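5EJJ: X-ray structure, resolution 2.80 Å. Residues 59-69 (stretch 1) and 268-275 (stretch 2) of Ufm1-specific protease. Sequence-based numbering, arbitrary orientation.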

# COMPACT_ATOMS: atom_id res chain seq x y z
N GLU A 59 0.76 16.29 22.00
CA GLU A 59 -0.40 16.75 21.24
C GLU A 59 -0.04 17.09 19.79
O GLU A 59 -0.88 16.98 18.91
CB GLU A 59 -1.03 17.97 21.90
CG GLU A 59 -2.47 17.77 22.30
CD GLU A 59 -3.45 18.09 21.17
OE1 GLU A 59 -3.47 19.26 20.72
OE2 GLU A 59 -4.19 17.17 20.75
N SER A 60 1.19 17.52 19.57
CA SER A 60 1.64 17.86 18.21
C SER A 60 1.65 16.64 17.30
O SER A 60 1.21 16.71 16.15
CB SER A 60 3.04 18.49 18.22
OG SER A 60 3.15 19.45 19.25
N ASN A 61 2.15 15.52 17.83
CA ASN A 61 2.20 14.29 17.05
C ASN A 61 0.83 13.64 16.94
O ASN A 61 0.55 12.98 15.95
CB ASN A 61 3.26 13.31 17.58
CG ASN A 61 4.67 13.66 17.09
OD1 ASN A 61 4.84 14.33 16.07
ND2 ASN A 61 5.70 13.22 17.83
N ARG A 62 -0.03 13.83 17.93
CA ARG A 62 -1.36 13.26 17.84
C ARG A 62 -2.04 13.86 16.64
O ARG A 62 -2.62 13.15 15.82
CB ARG A 62 -2.18 13.52 19.11
CG ARG A 62 -3.41 12.65 19.23
CD ARG A 62 -4.49 13.21 20.19
NE ARG A 62 -4.86 14.62 19.93
CZ ARG A 62 -5.44 15.10 18.82
NH1 ARG A 62 -5.74 14.31 17.79
NH2 ARG A 62 -5.71 16.39 18.73
N GLN A 63 -1.95 15.17 16.51
CA GLN A 63 -2.55 15.87 15.38
C GLN A 63 -1.89 15.50 14.07
O GLN A 63 -2.55 15.50 13.03
CB GLN A 63 -2.43 17.38 15.57
CG GLN A 63 -3.14 17.94 16.77
CD GLN A 63 -2.86 19.41 16.94
OE1 GLN A 63 -2.25 20.05 16.07
NE2 GLN A 63 -3.31 19.97 18.06
N PHE A 64 -0.60 15.21 14.08
CA PHE A 64 0.01 14.76 12.83
C PHE A 64 -0.54 13.40 12.41
O PHE A 64 -0.85 13.19 11.24
CB PHE A 64 1.53 14.69 12.89
CG PHE A 64 2.13 14.29 11.59
CD1 PHE A 64 2.21 15.20 10.53
CD2 PHE A 64 2.56 12.98 11.38
CE1 PHE A 64 2.75 14.83 9.31
CE2 PHE A 64 3.10 12.59 10.17
CZ PHE A 64 3.20 13.52 9.13
N LEU A 65 -0.67 12.49 13.37
CA LEU A 65 -1.20 11.17 13.08
C LEU A 65 -2.57 11.25 12.46
O LEU A 65 -2.78 10.75 11.36
CB LEU A 65 -1.24 10.29 14.34
CG LEU A 65 0.13 9.94 14.92
CD1 LEU A 65 -0.04 8.96 16.02
CD2 LEU A 65 1.06 9.40 13.88
N GLU A 66 -3.50 11.91 13.14
CA GLU A 66 -4.91 11.95 12.73
C GLU A 66 -5.07 12.56 11.34
O GLU A 66 -5.92 12.13 10.56
CB GLU A 66 -5.74 12.71 13.77
CG GLU A 66 -7.27 12.52 13.72
CD GLU A 66 -7.93 12.80 15.10
OE1 GLU A 66 -9.18 12.61 15.26
OE2 GLU A 66 -7.20 13.21 16.04
N SER A 67 -4.23 13.53 10.99
CA SER A 67 -4.37 14.18 9.70
C SER A 67 -3.92 13.24 8.58
O SER A 67 -4.15 13.50 7.39
CB SER A 67 -3.55 15.47 9.65
OG SER A 67 -2.22 15.25 9.21
N SER A 68 -3.27 12.16 8.96
CA SER A 68 -2.72 11.24 7.98
C SER A 68 -3.58 10.03 7.74
O SER A 68 -3.33 9.27 6.82
CB SER A 68 -1.34 10.82 8.42
OG SER A 68 -0.53 11.98 8.48
N LEU A 69 -4.60 9.85 8.57
CA LEU A 69 -5.51 8.73 8.46
C LEU A 69 -6.74 9.11 7.64
O LEU A 69 -7.02 10.30 7.44
CB LEU A 69 -5.92 8.28 9.85
CG LEU A 69 -4.69 8.13 10.73
CD1 LEU A 69 -5.11 7.75 12.11
CD2 LEU A 69 -3.81 7.08 10.15
N ALA A 268 -4.63 19.58 4.15
CA ALA A 268 -4.10 20.93 4.33
C ALA A 268 -3.30 21.00 5.63
O ALA A 268 -2.16 21.44 5.63
CB ALA A 268 -5.19 21.96 4.33
N ASN A 269 -3.88 20.53 6.73
CA ASN A 269 -3.17 20.46 7.99
C ASN A 269 -1.87 19.68 7.89
O ASN A 269 -0.87 20.04 8.51
CB ASN A 269 -4.07 19.84 9.06
CG ASN A 269 -5.33 20.65 9.31
OD1 ASN A 269 -5.38 21.87 9.07
ND2 ASN A 269 -6.38 19.98 9.81
N ASN A 270 -1.87 18.61 7.12
CA ASN A 270 -0.68 17.81 6.91
C ASN A 270 0.39 18.59 6.20
O ASN A 270 1.56 18.50 6.56
CB ASN A 270 -1.00 16.55 6.12
CG ASN A 270 -0.03 15.41 6.42
OD1 ASN A 270 0.99 15.23 5.74
ND2 ASN A 270 -0.33 14.63 7.46
N THR A 271 0.01 19.36 5.18
CA THR A 271 0.93 20.21 4.41
C THR A 271 1.49 21.29 5.31
O THR A 271 2.68 21.61 5.27
CB THR A 271 0.20 20.93 3.27
OG1 THR A 271 -0.31 19.96 2.34
CG2 THR A 271 1.14 21.90 2.54
N MET A 272 0.60 21.85 6.11
CA MET A 272 0.94 22.87 7.09
C MET A 272 2.02 22.33 8.01
O MET A 272 3.08 22.94 8.17
CB MET A 272 -0.32 23.23 7.88
CG MET A 272 -0.11 24.26 8.99
SD MET A 272 -0.28 23.65 10.69
CE MET A 272 1.44 23.58 11.16
N MET A 273 1.76 21.17 8.60
CA MET A 273 2.69 20.60 9.56
C MET A 273 4.06 20.23 8.96
O MET A 273 5.08 20.43 9.62
CB MET A 273 2.06 19.41 10.27
CG MET A 273 1.06 19.79 11.35
SD MET A 273 0.24 18.37 12.12
CE MET A 273 -1.47 18.73 11.72
N VAL A 274 4.11 19.71 7.74
CA VAL A 274 5.39 19.31 7.18
C VAL A 274 6.18 20.56 6.86
O VAL A 274 7.38 20.64 7.08
CB VAL A 274 5.23 18.50 5.88
CG1 VAL A 274 6.56 18.00 5.42
CG2 VAL A 274 4.34 17.31 6.12
N THR A 275 5.48 21.55 6.32
CA THR A 275 6.08 22.83 5.97
C THR A 275 6.71 23.53 7.17
O THR A 275 7.88 23.87 7.13
CB THR A 275 5.06 23.74 5.31
OG1 THR A 275 4.65 23.15 4.07
CG2 THR A 275 5.66 25.10 5.05

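Stretch 2 is a segment of a longer helix, and it packs against the short helix of stretch 1. The two axes run closer to antiparallel than parallel, at 136°, and approach to 9.0 Å. The contact is small, burying 303 Å² over both sides.

A268 lies out of reach of stretch 1. N269 points its CB toward the other helix but adds little. Its CB is 4.4 Å from S67 CB, a loose approach.

N270 is the polar anchor. The closest CA pair is here, with 5.9 Å between N270 CA and S67 CA. The amide nitrogen ND2 of N270 donates a short, nearly straight hydrogen bond to S67 OG, at 2.6 Å. A second bond from N270 ND2 to S68 OG, at 2.8 Å, is bent and weak. Both serine hydroxyls in turn donate to the backbone within their own stretch: S67 OG lies 3.2 Å and S68 OG 3.0 Å from F64 O. Each hydroxyl therefore accepts from N270 ND2 and donates a hydrogen bond to the same carbonyl oxygen, F64 O. N270 OD1 is satisfied elsewhere in the structure. N270 ND2 also lies 3.6 Å from F64 CE1.

T271 and M272 make no contact with stretch 1.

M273 has the largest area covered by the other stretch. Its CB points toward stretch 1, and its side chain runs along the backbone of Q63 and F64. M273 CE is 3.6 Å from Q63 O, and M273 SD is 3.7 Å from F64 CA. The sulfur sits at the edge of the F64 ring, near its plane, so it does not lie over the ring face.

V274 closes the contact. Its CG2 is 4.3 Å from F64 CE1, also at the ring edge. T275 is out of reach.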